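Local atomic coordinates of adenosine monophosphate-protein transferase (Thermoplasma acidophilum, PDB entry 1RLH), a protein that is of unproven function but probably acts on adenosine or adenosine nucleotides. Residues Met21-Glu26 with Val96-Asn101; Ala27-Gly32 with Ala122-Pro127; Ser54-Gly59 with Asp72-Asp77. One frame throughout, in Å; residues are numbered along the deposited sequence.

Interaction 1: Met21-Glu26 with Val96-Asn101; sequences MVIPAE and VILIRN
Arg-100 sends CG anti to its own backbone N (chi1 174°), and a bend at chi3 of -72° then brings the guanidinium alongside Pro-24 and Ala-25, with Pro-24 C at its edge. Leu-98, two residues earlier on the same strand, has CG anti to its carbonyl carbon (chi1 -80°) and lifts CD1 against the proline ring. NE and NH2 of Arg-100 both come within 3.0 Å of Ala-25 O, which sits oblique to the guanidinium. NH2 of Arg-100 also lies 3.1 Å from Pro-24 CB, short enough to be doubtful in detail. Pro-24 and Leu-98 cross at about a right angle, with Pro-24 CD 3.8 Å from Leu-98 CD1; the same methyl is 3.8 Å from Val-22 O. A looser apolar touch joins Ile-23 CG2 to Leu-98 CD2. At the end of the strand a water donates to Glu-26 O at a short 2.5 Å and accepts from Asn-101 N at 2.9 Å, tying the two backbones together. Glu-26 OE1 remains 5.5 Å from Arg-100 NE, so any attraction between these charges acts at a distance. Helix 76-89 packs on the same side of the strand, with Ala-81 against Leu-98. The arrangement is that of a loop, here the connection between strands 13-20 and 28-34, running alongside an inner strand of the five-stranded antiparallel sheet, over its Leu-98 and Arg-100 side.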
loop_
_atom_site.group_PDB
_atom_site.type_symbol
_atom_site.label_atom_id
_atom_site.label_comp_id
_atom_site.label_asym_id
_atom_site.label_seq_id
_atom_site.Cartn_x
_atom_site.Cartn_y
_atom_site.Cartn_z
ATOM N N MET A 21 -2.079 6.076 7.071
ATOM C CA MET A 21 -0.835 5.479 6.614
ATOM C C MET A 21 0.374 6.207 7.175
ATOM O O MET A 21 0.395 7.436 7.247
ATOM C CB MET A 21 -0.765 5.512 5.083
ATOM C CG MET A 21 -1.818 4.659 4.399
ATOM S SD MET A 21 -1.467 2.913 4.605
ATOM C CE MET A 21 -2.461 2.509 6.042
ATOM N N VAL A 22 1.376 5.434 7.577
ATOM C CA VAL A 22 2.615 5.994 8.087
ATOM C C VAL A 22 3.447 6.341 6.860
ATOM O O VAL A 22 3.819 5.463 6.080
ATOM C CB VAL A 22 3.396 4.969 8.945
ATOM C CG1 VAL A 22 4.731 5.559 9.377
ATOM C CG2 VAL A 22 2.572 4.578 10.163
ATOM N N ILE A 23 3.708 7.629 6.673
ATOM C CA ILE A 23 4.502 8.086 5.544
ATOM C C ILE A 23 5.655 8.917 6.090
ATOM O O ILE A 23 5.483 10.088 6.427
ATOM C CB ILE A 23 3.656 8.949 4.573
ATOM C CG1 ILE A 23 2.429 8.156 4.106
ATOM C CG2 ILE A 23 4.494 9.361 3.374
ATOM C CD1 ILE A 23 1.489 8.951 3.221
ATOM N N PRO A 24 6.846 8.310 6.208
ATOM C CA PRO A 24 8.020 9.022 6.722
ATOM C C PRO A 24 8.318 10.271 5.897
ATOM O O PRO A 24 8.011 10.326 4.706
ATOM C CB PRO A 24 9.127 7.974 6.620
ATOM C CG PRO A 24 8.381 6.692 6.860
ATOM C CD PRO A 24 7.154 6.885 5.992
ATOM N N ALA A 25 8.920 11.270 6.537
ATOM C CA ALA A 25 9.241 12.528 5.871
ATOM C C ALA A 25 9.833 12.358 4.472
ATOM O O ALA A 25 10.745 11.561 4.265
ATOM C CB ALA A 25 10.195 13.346 6.742
ATOM N N GLU A 26 9.297 13.121 3.521
ATOM C CA GLU A 26 9.747 13.113 2.130
ATOM C C GLU A 26 9.537 11.806 1.370
ATOM O O GLU A 26 10.064 11.642 0.273
ATOM C CB GLU A 26 11.228 13.501 2.045
ATOM C CG GLU A 26 11.543 14.901 2.557
ATOM C CD GLU A 26 12.953 15.347 2.207
ATOM O OE1 GLU A 26 13.913 14.622 2.541
ATOM O OE2 GLU A 26 13.101 16.429 1.596
ATOM N N VAL A 96 2.174 -2.324 -0.117
ATOM C CA VAL A 96 2.498 -0.947 0.224
ATOM C C VAL A 96 3.958 -0.713 -0.113
ATOM O O VAL A 96 4.823 -1.486 0.290
ATOM C CB VAL A 96 2.305 -0.665 1.740
ATOM C CG1 VAL A 96 2.788 0.743 2.070
ATOM C CG2 VAL A 96 0.834 -0.823 2.130
ATOM N N ILE A 97 4.225 0.349 -0.863
ATOM C CA ILE A 97 5.589 0.688 -1.238
ATOM C C ILE A 97 5.874 2.116 -0.778
ATOM O O ILE A 97 5.032 2.998 -0.923
ATOM C CB ILE A 97 5.785 0.608 -2.773
ATOM C CG1 ILE A 97 5.554 -0.823 -3.262
ATOM C CG2 ILE A 97 7.192 1.067 -3.146
ATOM C CD1 ILE A 97 5.447 -0.939 -4.780
ATOM N N LEU A 98 7.046 2.328 -0.190
ATOM C CA LEU A 98 7.452 3.656 0.258
ATOM C C LEU A 98 8.789 3.942 -0.401
ATOM O O LEU A 98 9.702 3.123 -0.335
ATOM C CB LEU A 98 7.589 3.707 1.782
ATOM C CG LEU A 98 6.283 3.857 2.566
ATOM C CD1 LEU A 98 6.546 3.691 4.051
ATOM C CD2 LEU A 98 5.674 5.222 2.285
ATOM N N ILE A 99 8.896 5.095 -1.054
ATOM C CA ILE A 99 10.127 5.467 -1.741
ATOM C C ILE A 99 10.562 6.870 -1.353
ATOM O O ILE A 99 9.761 7.796 -1.334
ATOM C CB ILE A 99 9.948 5.426 -3.274
ATOM C CG1 ILE A 99 9.446 4.049 -3.706
ATOM C CG2 ILE A 99 11.283 5.731 -3.957
ATOM C CD1 ILE A 99 8.986 3.981 -5.149
ATOM N N ARG A 100 11.845 7.015 -1.053
ATOM C CA ARG A 100 12.402 8.302 -0.668
ATOM C C ARG A 100 13.664 8.557 -1.489
ATOM O O ARG A 100 14.335 7.616 -1.913
ATOM C CB ARG A 100 12.731 8.286 0.829
ATOM C CG ARG A 100 13.452 9.513 1.337
ATOM C CD ARG A 100 13.877 9.324 2.789
ATOM N NE ARG A 100 12.756 9.378 3.721
ATOM C CZ ARG A 100 12.865 9.145 5.026
ATOM N NH1 ARG A 100 14.045 8.834 5.542
ATOM N NH2 ARG A 100 11.807 9.240 5.817
ATOM N N ASN A 101 13.975 9.826 -1.726
ATOM C CA ASN A 101 15.166 10.186 -2.488
ATOM C C ASN A 101 15.124 9.654 -3.918
ATOM O O ASN A 101 16.112 9.117 -4.418
ATOM C CB ASN A 101 16.419 9.652 -1.783
ATOM C CG ASN A 101 16.622 10.263 -0.408
ATOM O OD1 ASN A 101 17.531 9.876 0.325
ATOM N ND2 ASN A 101 15.777 11.227 -0.056
HETATM O O HOH W 1 11.915 11.821 -1.446
#

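Interaction 2: Ala27-Gly32 with Ala122-Pro127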
loop_
_atom_site.group_PDB
_atom_site.type_symbol
_atom_site.label_atom_id
_atom_site.label_comp_id
_atom_site.label_asym_id
_atom_site.label_seq_id
_atom_site.Cartn_x
_atom_site.Cartn_y
_atom_site.Cartn_z
ATOM N N ALA A 27 8.774 10.879 1.938
ATOM C CA ALA A 27 8.539 9.611 1.259
ATOM C C ALA A 27 7.278 9.644 0.403
ATOM O O ALA A 27 6.344 10.395 0.673
ATOM C CB ALA A 27 8.438 8.482 2.273
ATOM N N ASN A 28 7.276 8.828 -0.644
ATOM C CA ASN A 28 6.134 8.710 -1.535
ATOM C C ASN A 28 5.600 7.314 -1.288
ATOM O O ASN A 28 6.373 6.365 -1.166
ATOM C CB ASN A 28 6.561 8.849 -2.997
ATOM C CG ASN A 28 7.146 10.210 -3.298
ATOM O OD1 ASN A 28 8.352 10.429 -3.169
ATOM N ND2 ASN A 28 6.288 11.139 -3.682
ATOM N N ILE A 29 4.283 7.185 -1.220
ATOM C CA ILE A 29 3.682 5.893 -0.959
ATOM C C ILE A 29 2.801 5.402 -2.095
ATOM O O ILE A 29 2.166 6.191 -2.797
ATOM C CB ILE A 29 2.838 5.943 0.344
ATOM C CG1 ILE A 29 2.470 4.528 0.794
ATOM C CG2 ILE A 29 1.568 6.775 0.123
ATOM C CD1 ILE A 29 1.827 4.502 2.185
ATOM N N ILE A 30 2.806 4.089 -2.284
ATOM C CA ILE A 30 1.968 3.442 -3.281
ATOM C C ILE A 30 1.255 2.314 -2.543
ATOM O O ILE A 30 1.894 1.487 -1.892
ATOM C CB ILE A 30 2.781 2.807 -4.428
ATOM C CG1 ILE A 30 3.590 3.876 -5.168
ATOM C CG2 ILE A 30 1.825 2.106 -5.396
ATOM C CD1 ILE A 30 4.625 3.299 -6.115
ATOM N N VAL A 31 -0.070 2.301 -2.621
ATOM C CA VAL A 31 -0.854 1.254 -1.979
ATOM C C VAL A 31 -1.661 0.608 -3.092
ATOM O O VAL A 31 -2.302 1.297 -3.880
ATOM C CB VAL A 31 -1.817 1.815 -0.910
ATOM C CG1 VAL A 31 -2.556 0.666 -0.237
ATOM C CG2 VAL A 31 -1.031 2.620 0.135
ATOM N N GLY A 32 -1.619 -0.714 -3.174
ATOM C CA GLY A 32 -2.360 -1.372 -4.234
ATOM C C GLY A 32 -2.826 -2.773 -3.918
ATOM O O GLY A 32 -2.658 -3.269 -2.803
ATOM N N ALA A 122 -3.697 3.954 -4.095
ATOM C CA ALA A 122 -3.134 5.280 -3.840
ATOM C C ALA A 122 -1.697 5.376 -4.344
ATOM O O ALA A 122 -0.980 4.388 -4.408
ATOM C CB ALA A 122 -3.170 5.593 -2.351
ATOM N N ALA A 123 -1.296 6.591 -4.693
ATOM C CA ALA A 123 0.047 6.879 -5.185
ATOM C C ALA A 123 0.166 8.359 -4.872
ATOM O O ALA A 123 -0.327 9.199 -5.623
ATOM C CB ALA A 123 0.117 6.630 -6.688
ATOM N N THR A 124 0.815 8.689 -3.758
ATOM C CA THR A 124 0.875 10.086 -3.355
ATOM C C THR A 124 1.929 10.357 -2.290
ATOM O O THR A 124 2.523 9.437 -1.737
ATOM C CB THR A 124 -0.504 10.503 -2.777
ATOM O OG1 THR A 124 -0.503 11.891 -2.433
ATOM C CG2 THR A 124 -0.817 9.679 -1.516
ATOM N N ALA A 125 2.138 11.639 -2.011
ATOM C CA ALA A 125 3.073 12.072 -0.984
ATOM C C ALA A 125 2.243 12.734 0.113
ATOM O O ALA A 125 2.746 13.033 1.197
ATOM C CB ALA A 125 4.073 13.069 -1.564
ATOM N N ASN A 126 0.961 12.945 -0.177
ATOM C CA ASN A 126 0.027 13.578 0.759
ATOM C C ASN A 126 -0.371 12.669 1.911
ATOM O O ASN A 126 -0.239 11.443 1.827
ATOM C CB ASN A 126 -1.279 13.954 0.050
ATOM C CG ASN A 126 -1.088 14.943 -1.067
ATOM O OD1 ASN A 126 -1.820 14.914 -2.057
ATOM N ND2 ASN A 126 -0.123 15.840 -0.914
ATOM N N PRO A 127 -0.874 13.262 3.007
ATOM C CA PRO A 127 -1.302 12.451 4.147
ATOM C C PRO A 127 -2.345 11.524 3.535
ATOM O O PRO A 127 -3.135 11.952 2.686
ATOM C CB PRO A 127 -1.913 13.483 5.084
ATOM C CG PRO A 127 -1.044 14.675 4.845
ATOM C CD PRO A 127 -0.937 14.699 3.335
HETATM O O HOH W 2 5.452 12.640 1.965
#
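An antiparallel strand pair at one border of the five-stranded sheet joins Ala-27-Gly-32 to Ala-122-Pro-127, the short strand segments running 174° apart. Ile-29 faces Thr-124 in a hydrogen-bonded pair: Ile-29 N donates to Thr-124 O at 2.9 Å in an almost straight bond (175° at the hydrogen), and Thr-124 N returns one to Ile-29 O. Val-31 and Ala-122 form the second such pair, where Val-31 N meets Ala-122 O at 2.9 Å and Ala-122 N donates back to Val-31 O. Between them Ile-30 and Ala-123 make a non-hydrogen-bonded pair, stitched by CA-H...O contacts from Ala-123 CA to Ile-29 O and from Ile-30 CA to Ala-122 O.

Strand 118-124 is outermost in this sheet within the chain, while strand 28-34 is also bonded on its other flank to strand 94-100. On the face bearing Ile-29, Val-31, Ala-122 and Thr-124, Leu-128 of the three-stranded sheet packs against Ile-29, Val-31 and Ala-122. Ile-29 turns CG1 anti to its backbone N (chi1 -167°), which leaves CG2 directed at the partner strand, 3.4 Å from Thr-124 O and 4.1 Å from Thr-124 CG2. The small Ala-122 sets CB 4.3 Å from Val-31 CB.

Past the last pair the strands are joined differently. Asn-28 ND2 rests on Ala-125 CB at 3.6 Å, and a water donates to both Ala-27 O and Ala-125 O. Thr-124 OG1 accepts from Asn-126 N at 2.9 Å, closing an ST turn as the chain leaves the strand, and is also hydrogen-bonded to Asp-146 OD1.

Interaction 3: Ser54-Gly59 with Asp72-Asp77; sequences SKYGIG and DGNDDD
Asn-74 and Tyr-56, with Asp-72 beside them, bury the most surface where strands 55-61 and 69-73 pair as a beta hairpin. Asn-74 lies just beyond the strand, yet its amide continues the pairing: ND2 donates to Ser-54 O at 3.0 Å, in the plane of both that carbonyl and its own amide, while OD1 accepts from Tyr-56 N at 2.8 Å. Its backbone N gives a further bond to Tyr-56 O. Two bonds on the amide hold it against rotation and set it in the place a neighbouring peptide would take; a chi1 of 61°, with CG between backbone N and carbonyl carbon, turns it back onto the opposing strand.

Tyr-56 has its ring plane 62° from that amide, with CD2 3.7 Å from ND2 of Asn-74. Gly-73 CA lies over a ring face, 3.9 Å from the centroid and 22° off the normal, in a CH-pi contact. The phenol oxygen is hydrogen-bonded to Asn-44. Gly-73 pairs with Gly-57, their CA atoms 4.1 Å apart in a non-hydrogen-bonded pair; the two glycines let the backbones come this close.

Asp-72 forms the adjoining hydrogen-bonded pair with Ile-58 through its backbone, each N donating to the other's O. Beyond Asn-74 the chain turns into helix 76-89, where Asp-75 takes the N-cap position and OD1 accepts from Leu-78 N. The other carboxylate oxygen, Asp-75 OD2, lies 3.9 Å from Lys-55 CB.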
loop_
_atom_site.group_PDB
_atom_site.type_symbol
_atom_site.label_atom_id
_atom_site.label_comp_id
_atom_site.label_asym_id
_atom_site.label_seq_id
_atom_site.Cartn_x
_atom_site.Cartn_y
_atom_site.Cartn_z
ATOM N N SER A 54 17.896 5.102 -4.774
ATOM C CA SER A 54 16.943 5.635 -3.810
ATOM C C SER A 54 16.747 4.660 -2.656
ATOM O O SER A 54 17.231 3.529 -2.694
ATOM C CB SER A 54 15.594 5.894 -4.481
ATOM O OG SER A 54 14.925 4.676 -4.752
ATOM N N LYS A 55 16.047 5.114 -1.623
ATOM C CA LYS A 55 15.765 4.281 -0.463
ATOM C C LYS A 55 14.309 3.861 -0.588
ATOM O O LYS A 55 13.452 4.675 -0.929
ATOM C CB LYS A 55 15.979 5.072 0.830
ATOM C CG LYS A 55 17.416 5.522 1.048
ATOM C CD LYS A 55 18.356 4.330 1.158
ATOM C CE LYS A 55 19.796 4.774 1.377
ATOM N NZ LYS A 55 20.720 3.611 1.494
ATOM N N TYR A 56 14.024 2.593 -0.319
ATOM C CA TYR A 56 12.655 2.119 -0.449
ATOM C C TYR A 56 12.336 0.953 0.469
ATOM O O TYR A 56 13.218 0.355 1.084
ATOM C CB TYR A 56 12.392 1.696 -1.899
ATOM C CG TYR A 56 12.928 0.321 -2.242
ATOM C CD1 TYR A 56 12.087 -0.795 -2.253
ATOM C CD2 TYR A 56 14.282 0.128 -2.525
ATOM C CE1 TYR A 56 12.582 -2.070 -2.538
ATOM C CE2 TYR A 56 14.786 -1.145 -2.809
ATOM C CZ TYR A 56 13.930 -2.237 -2.814
ATOM O OH TYR A 56 14.426 -3.492 -3.097
ATOM N N GLY A 57 11.049 0.644 0.539
ATOM C CA GLY A 57 10.579 -0.459 1.345
ATOM C C GLY A 57 9.327 -0.985 0.673
ATOM O O GLY A 57 8.633 -0.232 -0.016
ATOM N N ILE A 58 9.052 -2.272 0.844
ATOM C CA ILE A 58 7.862 -2.883 0.268
ATOM C C ILE A 58 7.235 -3.824 1.284
ATOM O O ILE A 58 7.933 -4.603 1.929
ATOM C CB ILE A 58 8.178 -3.733 -0.981
ATOM C CG1 ILE A 58 8.955 -2.915 -2.008
ATOM C CG2 ILE A 58 6.873 -4.239 -1.594
ATOM C CD1 ILE A 58 9.409 -3.731 -3.208
ATOM N N GLY A 59 5.914 -3.743 1.412
ATOM C CA GLY A 59 5.176 -4.606 2.317
ATOM C C GLY A 59 4.122 -5.326 1.494
ATOM O O GLY A 59 3.536 -4.729 0.594
ATOM N N ASP A 72 10.568 -6.311 1.794
ATOM C CA ASP A 72 11.863 -6.179 1.138
ATOM C C ASP A 72 12.171 -4.686 1.143
ATOM O O ASP A 72 11.288 -3.869 1.405
ATOM C CB ASP A 72 11.811 -6.695 -0.306
ATOM C CG ASP A 72 12.271 -8.143 -0.437
ATOM O OD1 ASP A 72 13.410 -8.449 -0.028
ATOM O OD2 ASP A 72 11.498 -8.978 -0.958
ATOM N N GLY A 73 13.417 -4.328 0.857
ATOM C CA GLY A 73 13.788 -2.925 0.846
ATOM C C GLY A 73 15.238 -2.721 1.232
ATOM O O GLY A 73 15.946 -3.686 1.521
ATOM N N ASN A 74 15.681 -1.467 1.240
ATOM C CA ASN A 74 17.062 -1.151 1.591
ATOM C C ASN A 74 17.132 -0.059 2.653
ATOM O O ASN A 74 18.177 0.550 2.863
ATOM C CB ASN A 74 17.835 -0.702 0.349
ATOM C CG ASN A 74 17.257 0.552 -0.277
ATOM O OD1 ASN A 74 16.403 1.220 0.311
ATOM N ND2 ASN A 74 17.724 0.882 -1.476
ATOM N N ASP A 75 16.007 0.190 3.312
ATOM C CA ASP A 75 15.935 1.203 4.355
ATOM C C ASP A 75 15.048 0.675 5.472
ATOM O O ASP A 75 13.861 0.420 5.266
ATOM C CB ASP A 75 15.363 2.505 3.786
ATOM C CG ASP A 75 15.306 3.619 4.812
ATOM O OD1 ASP A 75 14.452 3.560 5.719
ATOM O OD2 ASP A 75 16.124 4.556 4.713
ATOM N N ASP A 76 15.630 0.506 6.654
ATOM C CA ASP A 76 14.899 -0.018 7.801
ATOM C C ASP A 76 13.663 0.781 8.187
ATOM O O ASP A 76 12.622 0.200 8.491
ATOM C CB ASP A 76 15.830 -0.140 9.011
ATOM C CG ASP A 76 16.837 -1.262 8.853
ATOM O OD1 ASP A 76 16.417 -2.386 8.509
ATOM O OD2 ASP A 76 18.042 -1.025 9.075
ATOM N N ASP A 77 13.773 2.105 8.181
ATOM C CA ASP A 77 12.641 2.949 8.540
ATOM C C ASP A 77 11.488 2.805 7.554
ATOM O O ASP A 77 10.327 2.760 7.958
ATOM C CB ASP A 77 13.066 4.418 8.618
ATOM C CG ASP A 77 14.127 4.662 9.672
ATOM O OD1 ASP A 77 13.942 4.208 10.822
ATOM O OD2 ASP A 77 15.145 5.312 9.352
#

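All three contacts reach one antiparallel sheet. Strand 94-100 of interaction 1 runs between strand 28-34 of interaction 2 and strand 55-61 of interaction 3. On one flank Asn-28 N lies 2.8 Å from Ile-99 O, a probable hydrogen bond; on the other, Gly-59 N lies 2.7 Å from Val-96 O. Interactions 2 and 3 do not touch, their centres being about 14 Å apart. Loop 21-26 leads directly into segment 27-32, and Ile-23 CD1 reaches Asn-126 O at 3.3 Å, a packing contact that also joins interactions 1 and 2. The bound sodium ion lies about 11 Å from the side chain of Ala-122 in interaction 2.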